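Local coordinates for protein UDP-N-acetylglucosamine 2-epimerase (Listeria monocytogenes, PDB 3OT5) that probably catalyses the reversible interconversion of UDP-N-acetylglucosamine and UDP-N-acetylmannosamine by inverting the configuration at C2 of the sugar, at residues D203-K206 / T207-K211; E219-D223 / N224-L228; G310-Q313 / E314-G318. All coordinates share one frame; numbering follows the deposited sequence.

The three contacts come in order along the chain. Interaction 1 lies on helix 200-208, which follows the last strand of the seven-stranded N-terminal sheet. Interactions 2 and 3 belong to the six-stranded sheet of the other half: interaction 2 leads into strand 225-229, and interaction 3 is on the helix after the neighbouring strand 302-307. Centres of interactions 1 and 3 are 13 Å apart, and the two touch where Leu205 CD1 packs on Glu315 O at 3.4 Å. His296 joins them further, hydrogen-bonded to Thr208 and Glu315. Interactions 1 and 3 thus meet where the two Rossmann-like halves face each other; the centre of interaction 2 lies 20 Å from theirs, out in the C-terminal half.

Interaction 1 (D203-K206 / T207-K211); sequences DALK and TTVQK
Ala204 O is gripped by two backbone N-H groups, those of Thr207 and Thr208. The bond from Thr208 N, 2.9 Å from Ala204 O, is the straighter (166° at the hydrogen) and comes in nearly along the carbonyl direction, as an i to i+4 helical bond should. Thr207 N is also 2.9 Å from Ala204 O but stands above the carbonyl plane, 50° out of it, an i to i+3 bond within the last turn. With chi1 at 60°, the Thr208 hydroxyl folds back over the preceding turn, its OG1 resting 3.4 Å from Leu205 CA; its polar partner there is His296. This is the C-terminal end of helix 200-208, which lies between the two Rossmann-like halves: Ala204 and Thr207 lean on helix 37-51 and on Phe78, while Leu205 and Val209 face helix 292-301. Val209 N still reaches Leu205 O at 3.1 Å, yet Val209 itself has left helical geometry. Its CG2 stays close, 3.2 Å from Leu205 O and 4.2 Å from Leu205 CB. On the other side of the helix a water spans one turn, donating to Asp203 O and lying 2.6 Å from Thr207 OG1. Asp203 sends its carboxylate away to the backbone N-H groups of Ala380 and Ala381, and Lys206, its chain bent at chi3, reaches Gly378 O with NZ.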
loop_
_atom_site.group_PDB
_atom_site.type_symbol
_atom_site.label_atom_id
_atom_site.label_comp_id
_atom_site.label_asym_id
_atom_site.label_seq_id
_atom_site.Cartn_x
_atom_site.Cartn_y
_atom_site.Cartn_z
ATOM N N ASP A 203 -5.613 6.169 -3.358
ATOM C CA ASP A 203 -5.971 6.811 -4.636
ATOM C C ASP A 203 -6.031 5.732 -5.723
ATOM O O ASP A 203 -6.875 5.772 -6.620
ATOM C CB ASP A 203 -4.956 7.879 -5.115
ATOM C CG ASP A 203 -4.744 9.023 -4.128
ATOM O OD1 ASP A 203 -4.424 10.138 -4.605
ATOM O OD2 ASP A 203 -4.889 8.841 -2.900
ATOM N N ALA A 204 -5.112 4.781 -5.650
ATOM C CA ALA A 204 -5.046 3.694 -6.634
ATOM C C ALA A 204 -6.366 2.921 -6.776
ATOM O O ALA A 204 -6.709 2.480 -7.856
ATOM C CB ALA A 204 -3.933 2.739 -6.280
ATOM N N LEU A 205 -7.091 2.765 -5.682
ATOM C CA LEU A 205 -8.363 2.036 -5.688
ATOM C C LEU A 205 -9.373 2.636 -6.676
ATOM O O LEU A 205 -10.217 1.920 -7.228
ATOM C CB LEU A 205 -8.964 2.007 -4.276
ATOM C CG LEU A 205 -8.115 1.336 -3.173
ATOM C CD1 LEU A 205 -8.723 1.548 -1.765
ATOM C CD2 LEU A 205 -7.913 -0.148 -3.448
ATOM N N LYS A 206 -9.288 3.942 -6.923
ATOM C CA LYS A 206 -10.225 4.565 -7.851
ATOM C C LYS A 206 -10.027 3.981 -9.248
ATOM O O LYS A 206 -10.957 3.931 -10.037
ATOM C CB LYS A 206 -10.067 6.092 -7.860
ATOM C CG LYS A 206 -10.360 6.769 -6.509
ATOM C CD LYS A 206 -10.206 8.293 -6.567
ATOM C CE LYS A 206 -8.769 8.714 -6.900
ATOM N NZ LYS A 206 -8.593 10.189 -6.874
ATOM N N THR A 207 -8.824 3.493 -9.538
ATOM C CA THR A 207 -8.538 2.927 -10.852
ATOM C C THR A 207 -8.511 1.399 -10.889
ATOM O O THR A 207 -8.936 0.799 -11.860
ATOM C CB THR A 207 -7.172 3.428 -11.385
ATOM O OG1 THR A 207 -7.152 4.856 -11.408
ATOM C CG2 THR A 207 -6.908 2.887 -12.794
ATOM N N THR A 208 -7.989 0.770 -9.850
ATOM C CA THR A 208 -7.884 -0.705 -9.823
ATOM C C THR A 208 -9.231 -1.399 -9.629
ATOM O O THR A 208 -9.445 -2.506 -10.139
ATOM C CB THR A 208 -6.931 -1.152 -8.718
ATOM O OG1 THR A 208 -7.427 -0.688 -7.470
ATOM C CG2 THR A 208 -5.531 -0.582 -8.944
ATOM N N VAL A 209 -10.124 -0.756 -8.879
ATOM C CA VAL A 209 -11.465 -1.283 -8.645
ATOM C C VAL A 209 -12.292 -0.988 -9.878
ATOM O O VAL A 209 -12.508 0.177 -10.229
ATOM C CB VAL A 209 -12.150 -0.632 -7.438
ATOM C CG1 VAL A 209 -13.579 -1.148 -7.313
ATOM C CG2 VAL A 209 -11.353 -0.905 -6.170
ATOM N N GLN A 210 -12.753 -2.048 -10.532
ATOM C CA GLN A 210 -13.518 -1.927 -11.754
ATOM C C GLN A 210 -14.994 -1.667 -11.518
ATOM O O GLN A 210 -15.567 -2.119 -10.533
ATOM C CB GLN A 210 -13.387 -3.209 -12.567
ATOM C CG GLN A 210 -11.967 -3.586 -12.957
ATOM C CD GLN A 210 -11.932 -4.826 -13.839
ATOM O OE1 GLN A 210 -12.943 -5.510 -14.006
ATOM N NE2 GLN A 210 -10.775 -5.109 -14.418
ATOM N N LYS A 211 -15.598 -0.950 -12.463
ATOM C CA LYS A 211 -17.021 -0.620 -12.448
ATOM C C LYS A 211 -17.835 -1.878 -12.134
ATOM O O LYS A 211 -18.589 -1.921 -11.161
ATOM C CB LYS A 211 -17.411 -0.066 -13.826
ATOM C CG LYS A 211 -18.849 0.393 -14.009
ATOM C CD LYS A 211 -19.098 0.679 -15.500
ATOM C CE LYS A 211 -20.482 1.247 -15.802
ATOM N NZ LYS A 211 -20.649 2.657 -15.341
HETATM O O HOH W 1 -6.065 5.964 -9.270
#

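Interaction 2 (E219-D223 / N224-L228); sequences ENLGD and NRLIL
The flat peptide that begins at the Leu221 carbonyl has Asn224 N above its plane, 43° out of it and bonded to Leu221 O at 3.2 Å. Asn224 CB comes 3.3 Å from Leu221 O, and the carboxamide beyond it stays farther off, its ND2 hydrogen-bonded to Glu259 on the adjacent strand. A third flat group, the guanidinium of Arg225, has its partners outside the turn: NH2 makes a salt bridge to Asp257, NH1 bonds to Leu359 O, and Tyr303 adds a cation-pi contact. Leu221 carries the apolar part. Its CG lies anti to the backbone N (chi1 -163°), which swings the branch toward the strand that follows; CG comes 3.5 Å from Asn224 O and CD2 3.8 Å from Leu226 CB. The two leucine side chains cross at about a right angle. Gly222, with its positive phi, takes the second position of the turn. Leu221 to Asn224 thus form a type II' beta turn, which reverses the chain after helix 216-219 and feeds it into strand 225-229, an inner strand of the parallel, Rossmann-like C-terminal sheet.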
loop_
_atom_site.group_PDB
_atom_site.type_symbol
_atom_site.label_atom_id
_atom_site.label_comp_id
_atom_site.label_asym_id
_atom_site.label_seq_id
_atom_site.Cartn_x
_atom_site.Cartn_y
_atom_site.Cartn_z
ATOM N N GLU A 219 -19.931 -13.588 -8.435
ATOM C CA GLU A 219 -21.185 -13.670 -9.188
ATOM C C GLU A 219 -22.151 -14.675 -8.558
ATOM O O GLU A 219 -23.366 -14.502 -8.634
ATOM C CB GLU A 219 -20.918 -14.037 -10.658
ATOM C CG GLU A 219 -20.078 -12.994 -11.418
ATOM C CD GLU A 219 -19.774 -13.396 -12.863
ATOM O OE1 GLU A 219 -19.110 -12.604 -13.581
ATOM O OE2 GLU A 219 -20.198 -14.496 -13.281
ATOM N N ASN A 220 -21.618 -15.726 -7.946
ATOM C CA ASN A 220 -22.462 -16.725 -7.294
ATOM C C ASN A 220 -22.693 -16.381 -5.831
ATOM O O ASN A 220 -23.399 -17.091 -5.128
ATOM C CB ASN A 220 -21.840 -18.115 -7.408
ATOM C CG ASN A 220 -21.757 -18.605 -8.847
ATOM O OD1 ASN A 220 -22.122 -17.892 -9.782
ATOM N ND2 ASN A 220 -21.286 -19.834 -9.025
ATOM N N LEU A 221 -22.117 -15.264 -5.391
ATOM C CA LEU A 221 -22.209 -14.837 -3.997
ATOM C C LEU A 221 -23.667 -14.677 -3.531
ATOM O O LEU A 221 -24.036 -15.136 -2.447
ATOM C CB LEU A 221 -21.419 -13.534 -3.799
ATOM C CG LEU A 221 -21.063 -13.158 -2.359
ATOM C CD1 LEU A 221 -20.161 -14.227 -1.768
ATOM C CD2 LEU A 221 -20.379 -11.803 -2.290
ATOM N N GLY A 222 -24.495 -14.045 -4.358
ATOM C CA GLY A 222 -25.902 -13.832 -4.014
ATOM C C GLY A 222 -26.043 -12.874 -2.846
ATOM O O GLY A 222 -25.434 -11.806 -2.844
ATOM N N ASP A 223 -26.833 -13.259 -1.848
ATOM C CA ASP A 223 -27.046 -12.426 -0.660
ATOM C C ASP A 223 -26.017 -12.710 0.444
ATOM O O ASP A 223 -26.045 -12.069 1.494
ATOM C CB ASP A 223 -28.462 -12.633 -0.100
ATOM C CG ASP A 223 -29.561 -12.194 -1.071
ATOM O OD1 ASP A 223 -30.710 -12.660 -0.899
ATOM O OD2 ASP A 223 -29.285 -11.397 -2.003
ATOM N N ASN A 224 -25.113 -13.661 0.211
ATOM C CA ASN A 224 -24.093 -14.006 1.209
ATOM C C ASN A 224 -23.053 -12.944 1.457
ATOM O O ASN A 224 -22.683 -12.192 0.562
ATOM C CB ASN A 224 -23.369 -15.296 0.828
ATOM C CG ASN A 224 -24.228 -16.508 1.006
ATOM O OD1 ASN A 224 -25.149 -16.506 1.816
ATOM N ND2 ASN A 224 -23.913 -17.569 0.282
ATOM N N ARG A 225 -22.559 -12.932 2.691
ATOM C CA ARG A 225 -21.540 -11.990 3.118
ATOM C C ARG A 225 -20.162 -12.596 2.919
ATOM O O ARG A 225 -19.821 -13.629 3.497
ATOM C CB ARG A 225 -21.790 -11.595 4.562
ATOM C CG ARG A 225 -23.112 -10.863 4.692
ATOM C CD ARG A 225 -23.459 -10.541 6.107
ATOM N NE ARG A 225 -23.711 -11.733 6.912
ATOM C CZ ARG A 225 -23.930 -11.690 8.217
ATOM N NH1 ARG A 225 -23.926 -10.518 8.844
ATOM N NH2 ARG A 225 -24.141 -12.806 8.894
ATOM N N LEU A 226 -19.380 -11.931 2.081
ATOM C CA LEU A 226 -18.053 -12.376 1.739
ATOM C C LEU A 226 -17.017 -12.032 2.809
ATOM O O LEU A 226 -16.863 -10.872 3.206
ATOM C CB LEU A 226 -17.648 -11.762 0.389
ATOM C CG LEU A 226 -16.219 -11.989 -0.133
ATOM C CD1 LEU A 226 -15.871 -13.468 -0.201
ATOM C CD2 LEU A 226 -16.052 -11.338 -1.501
ATOM N N ILE A 227 -16.337 -13.065 3.296
ATOM C CA ILE A 227 -15.264 -12.895 4.246
ATOM C C ILE A 227 -13.996 -13.236 3.480
ATOM O O ILE A 227 -13.897 -14.299 2.874
ATOM C CB ILE A 227 -15.334 -13.815 5.426
ATOM C CG1 ILE A 227 -16.601 -13.557 6.245
ATOM C CG2 ILE A 227 -14.070 -13.598 6.299
ATOM C CD1 ILE A 227 -16.776 -14.528 7.370
ATOM N N LEU A 228 -13.039 -12.332 3.507
ATOM C CA LEU A 228 -11.781 -12.530 2.810
ATOM C C LEU A 228 -10.690 -12.684 3.858
ATOM O O LEU A 228 -10.700 -11.988 4.876
ATOM C CB LEU A 228 -11.522 -11.316 1.917
ATOM C CG LEU A 228 -10.312 -11.259 0.994
ATOM C CD1 LEU A 228 -10.288 -12.424 0.023
ATOM C CD2 LEU A 228 -10.349 -9.923 0.240
#

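Interaction 3 (G310-Q313 / E314-G318); sequences GGVQ and EEAPG
Val312 and Ala316 stand one helical turn apart and project from the same side of the helix, with Val312 CG1 4.1 Å from Ala316 CB. Valine CG1 is anti to its own nitrogen (chi1 173°), which turns that methyl along the helix toward the alanine. Together the pair packs on Val305 of strand 302-307, with Phe295 and Leu299 of helix 292-301 alongside. Beneath them Ala316 N bonds to Val312 O at 2.9 Å.

Glu314 and Glu315 leave the helix in different directions, both with extended chains. Glu315 runs back over the Gly311 carbonyl: its CG lies 3.2 Å from Gly311 O, and OE2 goes on to His296. Glu314 instead passes its CG near Gly310 O and carries its carboxylate to Arg332, by a salt bridge, and to Asn199. These two partners, one at each carboxylate oxygen, should fix the rotation of the group. Gly311 O is itself gripped twice, by Glu315 N at 2.9 Å and by Glu314 N at 3.0 Å.

Pro317 lays the edge formed by CG and CD against Gln313 O, both atoms 3.2 Å away; having no N-H, it cannot return the i to i+4 bond. Gln313 sends its amide back to Ser309 O. The helix bridges strands 302-307 and 323-325 in a right-handed beta-alpha-beta crossover. The Ser309-Gly310-Gly311 sequence near the N-terminal end of the helix is consistent with the nucleotide-diphosphate site that relatives of this epimerase place at the N-terminal end of the corresponding helix, in the cleft of their GT-B-like fold.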
loop_
_atom_site.group_PDB
_atom_site.type_symbol
_atom_site.label_atom_id
_atom_site.label_comp_id
_atom_site.label_asym_id
_atom_site.label_seq_id
_atom_site.Cartn_x
_atom_site.Cartn_y
_atom_site.Cartn_z
ATOM N N GLY A 310 -0.031 -5.135 5.839
ATOM C CA GLY A 310 -0.030 -3.696 6.099
ATOM C C GLY A 310 -0.858 -2.950 5.069
ATOM O O GLY A 310 -1.715 -2.125 5.417
ATOM N N GLY A 311 -0.630 -3.256 3.796
ATOM C CA GLY A 311 -1.370 -2.594 2.726
ATOM C C GLY A 311 -2.882 -2.719 2.875
ATOM O O GLY A 311 -3.616 -1.748 2.695
ATOM N N VAL A 312 -3.352 -3.912 3.214
ATOM C CA VAL A 312 -4.780 -4.164 3.346
ATOM C C VAL A 312 -5.414 -3.354 4.480
ATOM O O VAL A 312 -6.576 -2.986 4.393
ATOM C CB VAL A 312 -5.077 -5.670 3.510
ATOM C CG1 VAL A 312 -6.552 -5.912 3.816
ATOM C CG2 VAL A 312 -4.657 -6.445 2.254
ATOM N N GLN A 313 -4.649 -3.087 5.534
ATOM C CA GLN A 313 -5.131 -2.295 6.657
ATOM C C GLN A 313 -5.369 -0.854 6.249
ATOM O O GLN A 313 -6.186 -0.163 6.843
ATOM C CB GLN A 313 -4.128 -2.359 7.820
ATOM C CG GLN A 313 -4.018 -3.771 8.430
ATOM C CD GLN A 313 -2.856 -3.918 9.384
ATOM O OE1 GLN A 313 -2.705 -3.145 10.321
ATOM N NE2 GLN A 313 -2.041 -4.941 9.162
ATOM N N GLU A 314 -4.673 -0.397 5.215
ATOM C CA GLU A 314 -4.850 0.973 4.771
ATOM C C GLU A 314 -5.807 1.098 3.605
ATOM O O GLU A 314 -6.461 2.124 3.460
ATOM C CB GLU A 314 -3.506 1.568 4.397
ATOM C CG GLU A 314 -2.530 1.521 5.553
ATOM C CD GLU A 314 -1.200 2.176 5.244
ATOM O OE1 GLU A 314 -0.241 1.902 5.998
ATOM O OE2 GLU A 314 -1.116 2.953 4.262
ATOM N N GLU A 315 -5.886 0.043 2.795
ATOM C CA GLU A 315 -6.725 0.001 1.598
ATOM C C GLU A 315 -8.150 -0.444 1.848
ATOM O O GLU A 315 -9.079 0.159 1.325
ATOM C CB GLU A 315 -6.079 -0.907 0.546
ATOM C CG GLU A 315 -4.758 -0.357 0.050
ATOM C CD GLU A 315 -3.944 -1.354 -0.778
ATOM O OE1 GLU A 315 -2.773 -1.064 -1.021
ATOM O OE2 GLU A 315 -4.454 -2.422 -1.151
ATOM N N ALA A 316 -8.326 -1.480 2.657
ATOM C CA ALA A 316 -9.655 -2.010 2.952
ATOM C C ALA A 316 -10.615 -0.953 3.495
ATOM O O ALA A 316 -11.767 -0.886 3.055
ATOM C CB ALA A 316 -9.561 -3.184 3.908
ATOM N N PRO A 317 -10.158 -0.129 4.457
ATOM C CA PRO A 317 -11.028 0.916 4.973
ATOM C C PRO A 317 -11.338 1.957 3.897
ATOM O O PRO A 317 -12.305 2.709 4.025
ATOM C CB PRO A 317 -10.218 1.503 6.119
ATOM C CG PRO A 317 -9.340 0.404 6.535
ATOM C CD PRO A 317 -8.945 -0.263 5.276
ATOM N N GLY A 318 -10.508 2.008 2.857
ATOM C CA GLY A 318 -10.735 2.900 1.719
ATOM C C GLY A 318 -11.986 2.422 0.986
ATOM O O GLY A 318 -12.653 3.198 0.308
#